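Local coordinates for protein endoglucanase (Clostridium thermocellum, PDB 2E4T) that hydrolyses internal beta-1,4-glucan linkages in cellulose and xyloglucan, this chain being the family 44 glycoside hydrolase part of a larger multidomain protein, at residues Thr92-Ala97 and Asn167-Ala172; Pro245-Glu250 and Ile258-Asp263; Ser444-Ile449 and Lys469-Gly474. All blocks are in the same frame, centred on the assembly; numbering follows the deposited sequence. Where two conformers were deposited one is given.

Contact 1 (Thr92-Ala97 and Asn167-Ala172)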
loop_
_atom_site.group_PDB
_atom_site.type_symbol
_atom_site.label_atom_id
_atom_site.label_comp_id
_atom_site.label_asym_id
_atom_site.label_seq_id
_atom_site.Cartn_x
_atom_site.Cartn_y
_atom_site.Cartn_z
ATOM N N THR A 92 -9.328 -16.470 8.783
ATOM C CA THR A 92 -8.492 -17.237 7.860
ATOM C C THR A 92 -7.414 -16.334 7.254
ATOM O O THR A 92 -6.237 -16.719 7.150
ATOM C CB THR A 92 -9.347 -17.892 6.730
ATOM O OG1 THR A 92 -10.282 -18.787 7.350
ATOM C CG2 THR A 92 -8.504 -18.648 5.756
ATOM N N PHE A 93 -7.802 -15.104 6.889
ATOM C CA PHE A 93 -6.860 -14.185 6.279
ATOM C C PHE A 93 -5.704 -13.882 7.243
ATOM O O PHE A 93 -4.508 -13.931 6.849
ATOM C CB PHE A 93 -7.626 -12.878 5.943
ATOM C CG PHE A 93 -6.814 -11.892 5.173
ATOM C CD1 PHE A 93 -6.887 -11.848 3.791
ATOM C CD2 PHE A 93 -5.998 -10.939 5.831
ATOM C CE1 PHE A 93 -6.105 -10.914 3.062
ATOM C CE2 PHE A 93 -5.253 -10.011 5.128
ATOM C CZ PHE A 93 -5.299 -10.018 3.742
ATOM N N HIS A 94 -6.021 -13.570 8.503
ATOM C CA HIS A 94 -4.991 -13.278 9.477
ATOM C C HIS A 94 -4.193 -14.521 9.862
ATOM O O HIS A 94 -2.965 -14.463 10.037
ATOM C CB HIS A 94 -5.579 -12.558 10.676
ATOM C CG HIS A 94 -4.542 -12.060 11.647
ATOM N ND1 HIS A 94 -3.444 -11.282 11.254
ATOM C CD2 HIS A 94 -4.480 -12.212 12.996
ATOM C CE1 HIS A 94 -2.767 -10.990 12.361
ATOM N NE2 HIS A 94 -3.371 -11.539 13.422
ATOM N N ASP A 95 -4.881 -15.662 10.012
ATOM C CA ASP A 95 -4.139 -16.897 10.329
ATOM C C ASP A 95 -3.112 -17.180 9.217
ATOM O O ASP A 95 -1.967 -17.601 9.524
ATOM C CB ASP A 95 -5.078 -18.091 10.440
ATOM C CG ASP A 95 -5.955 -18.098 11.663
ATOM O OD1 ASP A 95 -5.713 -17.320 12.609
ATOM O OD2 ASP A 95 -6.865 -18.987 11.697
ATOM N N LYS A 96 -3.507 -17.006 7.953
ATOM C CA LYS A 96 -2.556 -17.235 6.859
ATOM C C LYS A 96 -1.387 -16.248 6.984
ATOM O O LYS A 96 -0.200 -16.657 6.844
ATOM C CB LYS A 96 -3.232 -17.077 5.510
ATOM C CG LYS A 96 -4.056 -18.312 5.085
ATOM C CD LYS A 96 -4.742 -18.060 3.750
ATOM C CE LYS A 96 -5.232 -19.328 3.099
ATOM N NZ LYS A 96 -5.837 -19.030 1.758
ATOM N N ALA A 97 -1.666 -14.975 7.223
ATOM C CA ALA A 97 -0.585 -13.976 7.363
ATOM C C ALA A 97 0.354 -14.361 8.493
ATOM O O ALA A 97 1.602 -14.346 8.323
ATOM C CB ALA A 97 -1.199 -12.593 7.609
ATOM N N ASN A 167 -10.407 -10.525 21.097
ATOM C CA ASN A 167 -10.562 -11.696 21.938
ATOM C C ASN A 167 -9.734 -12.872 21.417
ATOM O O ASN A 167 -9.115 -13.611 22.196
ATOM C CB ASN A 167 -12.045 -12.050 22.029
ATOM C CG ASN A 167 -12.268 -13.284 22.882
ATOM O OD1 ASN A 167 -12.436 -14.389 22.312
ATOM N ND2 ASN A 167 -12.150 -13.158 24.168
ATOM N N LYS A 168 -9.743 -13.067 20.095
ATOM C CA LYS A 168 -9.045 -14.207 19.512
ATOM C C LYS A 168 -7.529 -14.024 19.501
ATOM O O LYS A 168 -6.797 -14.973 19.756
ATOM C CB LYS A 168 -9.570 -14.470 18.113
ATOM C CG LYS A 168 -8.941 -15.683 17.467
ATOM C CD LYS A 168 -9.642 -16.064 16.159
ATOM C CE LYS A 168 -8.919 -17.221 15.412
ATOM N NZ LYS A 168 -7.476 -17.044 15.448
ATOM N N TYR A 169 -7.070 -12.828 19.109
ATOM C CA TYR A 169 -5.672 -12.622 18.746
ATOM C C TYR A 169 -4.888 -11.786 19.734
ATOM O O TYR A 169 -3.660 -11.650 19.552
ATOM C CB TYR A 169 -5.576 -11.972 17.358
ATOM C CG TYR A 169 -6.056 -12.867 16.254
ATOM C CD1 TYR A 169 -5.404 -14.036 15.968
ATOM C CD2 TYR A 169 -7.180 -12.526 15.510
ATOM C CE1 TYR A 169 -5.821 -14.870 14.925
ATOM C CE2 TYR A 169 -7.596 -13.307 14.462
ATOM C CZ TYR A 169 -6.937 -14.501 14.189
ATOM O OH TYR A 169 -7.380 -15.247 13.112
ATOM N N GLY A 170 -5.547 -11.161 20.703
ATOM C CA GLY A 170 -4.920 -10.122 21.483
ATOM C C GLY A 170 -5.088 -8.748 20.792
ATOM O O GLY A 170 -5.373 -8.690 19.586
ATOM N N ASN A 171 -4.834 -7.679 21.518
ATOM C CA ASN A 171 -4.912 -6.358 20.947
ATOM C C ASN A 171 -3.696 -6.069 20.050
ATOM O O ASN A 171 -2.722 -6.852 19.971
ATOM C CB ASN A 171 -5.166 -5.313 22.023
ATOM C CG ASN A 171 -3.957 -5.070 22.940
ATOM O OD1 ASN A 171 -2.850 -4.949 22.474
ATOM N ND2 ASN A 171 -4.150 -5.130 24.252
ATOM N N ALA A 172 -3.748 -4.904 19.392
ATOM C CA ALA A 172 -2.723 -4.546 18.415
ATOM C C ALA A 172 -1.332 -4.403 18.989
ATOM O O ALA A 172 -0.362 -4.380 18.209
ATOM C CB ALA A 172 -3.109 -3.259 17.728
HETATM O O HOH W 1 -7.389 -20.029 14.171
#
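His94 carries its ring on a CG trans to the backbone N (chi1 -172°), while Tyr169 turns its CG beside its own N, and the side chains run antiparallel, passing alongside each other. The result is a T-shaped stack: the imidazole edge meets the phenol face with planes at 89° and centroids 4.5 Å apart, and His94 CD2 sits over the middle of the ring, 3.5 Å from Tyr169 CE1. Lys168 CG lies over the other face, so the ring is sandwiched. Two outside bonds fix the imidazole's rotation, ND1 to Thr105 OG1 and NE2 to Thr176 O. Helices 88-99 and 158-169, which meet here, precede the adjacent parallel strands 104-109 and 180-183 of the TIM-like barrel, and the contact lies in its outer helical layer. Beyond the ring, Tyr169 OH donates to Asp95 OD1 at 2.7 Å, reaching that oxygen from 57° above the carboxylate plane. Lys168 NZ adds a weak salt bridge to Asp95 OD1 at 3.4 Å, and a water that donates to Asp95 OD2 weakly accepts from the same NZ; both lysine links hold for one of its two conformers and are tentative.

Contact 2 (Pro245-Glu250 and Ile258-Asp263)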
loop_
_atom_site.group_PDB
_atom_site.type_symbol
_atom_site.label_atom_id
_atom_site.label_comp_id
_atom_site.label_asym_id
_atom_site.label_seq_id
_atom_site.Cartn_x
_atom_site.Cartn_y
_atom_site.Cartn_z
ATOM N N PRO A 245 -20.543 16.613 -3.434
ATOM C CA PRO A 245 -21.594 17.636 -3.566
ATOM C C PRO A 245 -21.479 18.816 -2.636
ATOM O O PRO A 245 -22.041 19.880 -2.948
ATOM C CB PRO A 245 -22.905 16.849 -3.351
ATOM C CG PRO A 245 -22.613 15.453 -3.406
ATOM C CD PRO A 245 -21.142 15.263 -3.337
ATOM N N ASP A 246 -20.820 18.655 -1.500
ATOM C CA ASP A 246 -20.631 19.733 -0.527
ATOM C C ASP A 246 -19.220 20.322 -0.560
ATOM O O ASP A 246 -18.895 21.144 0.305
ATOM C CB ASP A 246 -20.991 19.315 0.895
ATOM C CG ASP A 246 -20.122 18.164 1.405
ATOM O OD1 ASP A 246 -19.399 17.537 0.600
ATOM O OD2 ASP A 246 -20.209 17.915 2.659
ATOM N N TRP A 247 -18.401 19.964 -1.573
ATOM C CA TRP A 247 -17.018 20.436 -1.550
ATOM C C TRP A 247 -16.904 21.944 -1.770
ATOM O O TRP A 247 -15.978 22.581 -1.253
ATOM C CB TRP A 247 -16.155 19.622 -2.526
ATOM C CG TRP A 247 -14.716 19.979 -2.479
ATOM C CD1 TRP A 247 -13.990 20.434 -3.537
ATOM C CD2 TRP A 247 -13.806 19.925 -1.351
ATOM N NE1 TRP A 247 -12.682 20.659 -3.151
ATOM C CE2 TRP A 247 -12.563 20.397 -1.812
ATOM C CE3 TRP A 247 -13.925 19.535 -0.004
ATOM C CZ2 TRP A 247 -11.442 20.521 -0.982
ATOM C CZ3 TRP A 247 -12.799 19.659 0.823
ATOM C CH2 TRP A 247 -11.595 20.167 0.334
ATOM N N GLY A 248 -17.861 22.544 -2.475
ATOM C CA GLY A 248 -17.810 24.002 -2.693
ATOM C C GLY A 248 -17.912 24.779 -1.401
ATOM O O GLY A 248 -17.440 25.924 -1.330
ATOM N N THR A 249 -18.610 24.238 -0.398
ATOM C CA THR A 249 -18.708 24.877 0.901
ATOM C C THR A 249 -17.660 24.334 1.853
ATOM O O THR A 249 -16.895 25.100 2.468
ATOM C CB THR A 249 -20.114 24.737 1.493
ATOM O OG1 THR A 249 -20.572 23.407 1.375
ATOM C CG2 THR A 249 -21.068 25.660 0.745
ATOM N N GLU A 250 -17.560 22.996 1.978
ATOM C CA GLU A 250 -16.629 22.455 2.950
ATOM C C GLU A 250 -15.170 22.741 2.595
ATOM O O GLU A 250 -14.333 22.858 3.481
ATOM C CB GLU A 250 -16.838 20.937 3.046
ATOM C CG GLU A 250 -18.149 20.550 3.687
ATOM C CD GLU A 250 -18.248 21.131 5.090
ATOM O OE1 GLU A 250 -17.427 20.792 5.959
ATOM O OE2 GLU A 250 -19.170 21.970 5.307
ATOM N N ILE A 258 -7.365 16.349 0.644
ATOM C CA ILE A 258 -6.411 15.796 1.620
ATOM C C ILE A 258 -6.250 16.707 2.816
ATOM O O ILE A 258 -6.239 16.250 3.979
ATOM C CB ILE A 258 -5.033 15.632 0.917
ATOM C CG1 ILE A 258 -5.091 14.589 -0.222
ATOM C CG2 ILE A 258 -3.943 15.319 1.926
ATOM C CD1 ILE A 258 -5.379 13.170 0.221
ATOM N N ASP A 259 -6.112 18.034 2.580
ATOM C CA ASP A 259 -5.921 18.966 3.712
ATOM C C ASP A 259 -7.144 19.044 4.596
ATOM O O ASP A 259 -7.029 19.132 5.832
ATOM C CB ASP A 259 -5.619 20.366 3.172
ATOM C CG ASP A 259 -4.229 20.467 2.537
ATOM O OD1 ASP A 259 -3.382 19.594 2.794
ATOM O OD2 ASP A 259 -4.014 21.493 1.824
ATOM N N TYR A 260 -8.342 19.088 3.981
ATOM C CA TYR A 260 -9.595 19.097 4.746
ATOM C C TYR A 260 -9.678 17.845 5.634
ATOM O O TYR A 260 -10.019 17.918 6.830
ATOM C CB TYR A 260 -10.767 19.165 3.788
ATOM C CG TYR A 260 -12.129 19.011 4.438
ATOM C CD1 TYR A 260 -12.882 20.132 4.798
ATOM C CD2 TYR A 260 -12.688 17.761 4.617
ATOM C CE1 TYR A 260 -14.154 20.005 5.325
ATOM C CE2 TYR A 260 -13.972 17.616 5.157
ATOM C CZ TYR A 260 -14.699 18.746 5.491
ATOM O OH TYR A 260 -15.991 18.563 5.966
ATOM N N TYR A 261 -9.386 16.677 5.036
ATOM C CA TYR A 261 -9.501 15.433 5.814
ATOM C C TYR A 261 -8.561 15.449 6.993
ATOM O O TYR A 261 -8.944 15.146 8.135
ATOM C CB TYR A 261 -9.192 14.240 4.867
ATOM C CG TYR A 261 -9.354 12.915 5.499
ATOM C CD1 TYR A 261 -10.615 12.356 5.688
ATOM C CD2 TYR A 261 -8.238 12.161 5.915
ATOM C CE1 TYR A 261 -10.796 11.104 6.246
ATOM C CE2 TYR A 261 -8.422 10.891 6.470
ATOM C CZ TYR A 261 -9.659 10.351 6.598
ATOM O OH TYR A 261 -9.766 9.063 7.093
ATOM N N LEU A 262 -7.296 15.817 6.751
ATOM C CA LEU A 262 -6.330 15.863 7.856
ATOM C C LEU A 262 -6.774 16.871 8.921
ATOM O O LEU A 262 -6.704 16.579 10.124
ATOM C CB LEU A 262 -4.944 16.236 7.294
ATOM C CG LEU A 262 -4.292 15.137 6.461
ATOM C CD1 LEU A 262 -3.165 15.754 5.645
ATOM C CD2 LEU A 262 -3.783 14.000 7.341
ATOM N N ASP A 263 -7.191 18.070 8.487
ATOM C CA ASP A 263 -7.528 19.123 9.420
ATOM C C ASP A 263 -8.752 18.705 10.267
ATOM O O ASP A 263 -8.767 18.943 11.503
ATOM C CB ASP A 263 -7.835 20.409 8.651
ATOM C CG ASP A 263 -7.944 21.633 9.538
ATOM O OD1 ASP A 263 -7.117 21.816 10.437
ATOM O OD2 ASP A 263 -8.800 22.492 9.261
#
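A tyrosine from a long helix meets a tryptophan and a glutamate from one short helical turn, in a contact that is part aromatic, part polar, on the outside of the barrel where the chain runs from strand 226-232 into helix 257-272. Trp247 and Tyr260 form an offset edge-to-face pair, centroids 5.6 Å apart, with the indole edge directed at the phenol face. The two aromatic side chains come closest at the base of the tyrosine: Trp247 CZ3 lies 3.6 Å from Tyr260 CB, which sits near the indole plane. With CG trans to N (chi1 -176°), Trp247 swings its six-membered ring across to the neighbouring helix. At the far end Tyr260 OH donates to Glu250 OE1 at 2.7 Å, on the anti side of the carboxylate and 17° out of its plane. Glu250 folds back at chi2 (-58°), which helps bring OE1 to the hydroxyl; its CB, placed by the backbone, lies 3.6 Å from Tyr260 CE1. Ala204 and Ile208 of helix 204-221 touch Tyr260 as well, and Tyr254 adds a second edge-to-face partner. Asp246, just before the turn, is held by Lys205 and by Ala204 N. The arrangement belongs to a beta-alpha connection of the TIM-like barrel, where a short extra helix packs against the main helix that follows it.

Contact 3 (Ser444-Ile449 and Lys469-Gly474)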
loop_
_atom_site.group_PDB
_atom_site.type_symbol
_atom_site.label_atom_id
_atom_site.label_comp_id
_atom_site.label_asym_id
_atom_site.label_seq_id
_atom_site.Cartn_x
_atom_site.Cartn_y
_atom_site.Cartn_z
ATOM N N SER A 444 28.189 -2.037 9.698
ATOM C CA SER A 444 29.086 -3.154 9.358
ATOM C C SER A 444 28.697 -3.832 8.044
ATOM O O SER A 444 29.574 -4.314 7.321
ATOM C CB SER A 444 29.048 -4.185 10.485
ATOM O OG SER A 444 29.584 -3.657 11.664
ATOM N N LYS A 445 27.395 -3.949 7.771
ATOM C CA LYS A 445 26.910 -4.455 6.472
ATOM C C LYS A 445 26.124 -3.331 5.819
ATOM O O LYS A 445 25.185 -2.774 6.387
ATOM C CB LYS A 445 26.042 -5.679 6.657
ATOM C CG LYS A 445 26.785 -6.834 7.296
ATOM C CD LYS A 445 26.076 -8.171 7.072
ATOM C CE LYS A 445 26.837 -9.366 7.699
ATOM N NZ LYS A 445 25.933 -10.562 7.681
ATOM N N LEU A 446 26.572 -3.003 4.617
ATOM C CA LEU A 446 25.938 -1.932 3.832
ATOM C C LEU A 446 25.215 -2.574 2.656
ATOM O O LEU A 446 25.830 -3.280 1.844
ATOM C CB LEU A 446 27.005 -0.952 3.349
ATOM C CG LEU A 446 26.546 0.121 2.376
ATOM C CD1 LEU A 446 25.437 1.024 3.017
ATOM C CD2 LEU A 446 27.727 0.983 1.956
ATOM N N HIS A 447 23.907 -2.350 2.599
ATOM C CA HIS A 447 23.060 -2.866 1.543
ATOM C C HIS A 447 22.783 -1.811 0.495
ATOM O O HIS A 447 22.470 -0.669 0.855
ATOM C CB HIS A 447 21.707 -3.292 2.162
ATOM C CG HIS A 447 21.819 -4.473 3.048
ATOM N ND1 HIS A 447 21.472 -5.726 2.624
ATOM C CD2 HIS A 447 22.250 -4.589 4.328
ATOM C CE1 HIS A 447 21.693 -6.580 3.626
ATOM N NE2 HIS A 447 22.163 -5.915 4.676
ATOM N N ILE A 448 22.889 -2.192 -0.794
ATOM C CA ILE A 448 22.649 -1.260 -1.861
ATOM C C ILE A 448 21.736 -1.921 -2.891
ATOM O O ILE A 448 22.068 -2.996 -3.419
ATOM C CB ILE A 448 23.960 -0.817 -2.582
ATOM C CG1 ILE A 448 24.955 -0.236 -1.571
ATOM C CG2 ILE A 448 23.644 0.161 -3.686
ATOM C CD1 ILE A 448 26.372 -0.115 -2.142
ATOM N N ILE A 449 20.605 -1.287 -3.200
ATOM C CA ILE A 449 19.789 -1.693 -4.358
ATOM C C ILE A 449 20.190 -0.785 -5.494
ATOM O O ILE A 449 20.185 0.454 -5.378
ATOM C CB ILE A 449 18.249 -1.460 -4.067
ATOM C CG1 ILE A 449 17.743 -2.317 -2.920
ATOM C CG2 ILE A 449 17.471 -1.695 -5.316
ATOM C CD1 ILE A 449 17.849 -3.743 -3.194
ATOM N N LYS A 469 33.584 1.725 8.341
ATOM C CA LYS A 469 34.162 0.412 8.052
ATOM C C LYS A 469 34.895 0.497 6.752
ATOM O O LYS A 469 34.562 1.340 5.913
ATOM C CB LYS A 469 33.021 -0.601 7.907
ATOM C CG LYS A 469 32.107 -0.543 9.089
ATOM C CD LYS A 469 32.762 -1.173 10.343
ATOM C CE LYS A 469 31.859 -1.137 11.603
ATOM N NZ LYS A 469 31.412 0.235 11.985
ATOM N N ASN A 470 35.864 -0.393 6.585
ATOM C CA ASN A 470 36.566 -0.544 5.328
ATOM C C ASN A 470 36.076 -1.827 4.646
ATOM O O ASN A 470 36.429 -2.941 4.996
ATOM C CB ASN A 470 38.045 -0.668 5.619
ATOM C CG ASN A 470 38.854 -0.560 4.374
ATOM O OD1 ASN A 470 39.690 -1.415 4.079
ATOM N ND2 ASN A 470 38.607 0.500 3.610
ATOM N N TYR A 471 35.154 -1.680 3.700
ATOM C CA TYR A 471 34.520 -2.880 3.077
ATOM C C TYR A 471 35.498 -3.620 2.144
ATOM O O TYR A 471 36.304 -2.955 1.456
ATOM C CB TYR A 471 33.261 -2.452 2.292
ATOM C CG TYR A 471 32.256 -1.735 3.159
ATOM C CD1 TYR A 471 31.603 -2.415 4.181
ATOM C CD2 TYR A 471 32.008 -0.395 2.969
ATOM C CE1 TYR A 471 30.675 -1.725 5.017
ATOM C CE2 TYR A 471 31.055 0.268 3.803
ATOM C CZ TYR A 471 30.427 -0.403 4.815
ATOM O OH TYR A 471 29.532 0.291 5.622
ATOM N N THR A 472 35.405 -4.956 2.183
ATOM C CA THR A 472 36.332 -5.785 1.377
ATOM C C THR A 472 35.636 -6.778 0.437
ATOM O O THR A 472 36.275 -7.445 -0.371
ATOM C CB THR A 472 37.272 -6.605 2.290
ATOM O OG1 THR A 472 36.506 -7.454 3.136
ATOM C CG2 THR A 472 38.152 -5.684 3.088
ATOM N N ILE A 473 34.334 -6.909 0.527
ATOM C CA ILE A 473 33.646 -7.760 -0.440
ATOM C C ILE A 473 32.221 -7.209 -0.537
ATOM O O ILE A 473 31.627 -6.739 0.455
ATOM C CB ILE A 473 33.606 -9.269 -0.015
ATOM C CG1 ILE A 473 33.024 -10.138 -1.128
ATOM C CG2 ILE A 473 32.892 -9.442 1.346
ATOM C CD1 ILE A 473 33.252 -11.658 -0.937
ATOM N N GLY A 474 31.674 -7.263 -1.764
ATOM C CA GLY A 474 30.262 -6.978 -1.988
ATOM C C GLY A 474 29.627 -8.204 -2.660
ATOM O O GLY A 474 29.841 -8.451 -3.864
#
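Tyr471 lies against Leu446 and the backbone of Ser444, with no hydrogen bond passing directly between the two segments. Its hydroxyl end meets the leucine: Leu446 CB is 3.6 Å from Tyr471 OH and 3.8 Å from Tyr471 CZ, and Leu446 CD2 reaches 3.9 Å from Tyr471 CE2, the leucine lying roughly perpendicular to the phenol. At the ring edge, in its plane, Ser444 O comes to 3.6 Å from Tyr471 CE1. Next door, Lys469 bends at chi2 (-73°) and again at chi4 (-57°), which curls the chain over Ser444 and leaves its CE 3.4 Å from Ser444 OG in the serine conformer modelled here, one of two.

The contact joins strand 442-452 of the mixed beta sheet to the loop linking strands 459-466 and 474-480 of the same sheet. Asp443, just before the corner at Ser444-Lys445, takes the phenol OH on its O and the lysine NZ on OD1; Ser467 OG is the phenol's second partner, and Asp442 holds Ser444 OG in that same conformer. Asn498 grips the loop backbone by two bonds, ND2 to Lys469 O and OD1 to Tyr471 N, while Thr16 and Ile465, from strands 8-22 and 459-466, touch both Leu446 and Tyr471.

Across the contact itself the cohesion is therefore van der Waals in character, while polar bonds to residues just outside it hold the phenol and the lysine in place.

Along the chain the three contacts come in series, each closing before the next opens. Contacts 1 and 2 both belong to the helical surround of the TIM-like barrel, within the family 44 range; their centres are 35 Å apart and their nearest atoms about 18 Å. Contact 3 lies in the beta domain, a mixed sheet built from strand 8-22 near the N-terminus and later strands up to 508-514, so the barrel is inserted between its parts. Its centre is 38 Å from contact 1 and 48 Å from contact 2, which lies on the opposite side of the chain's centre. All three are away from the zinc and calcium sites, each joining elements within its own domain.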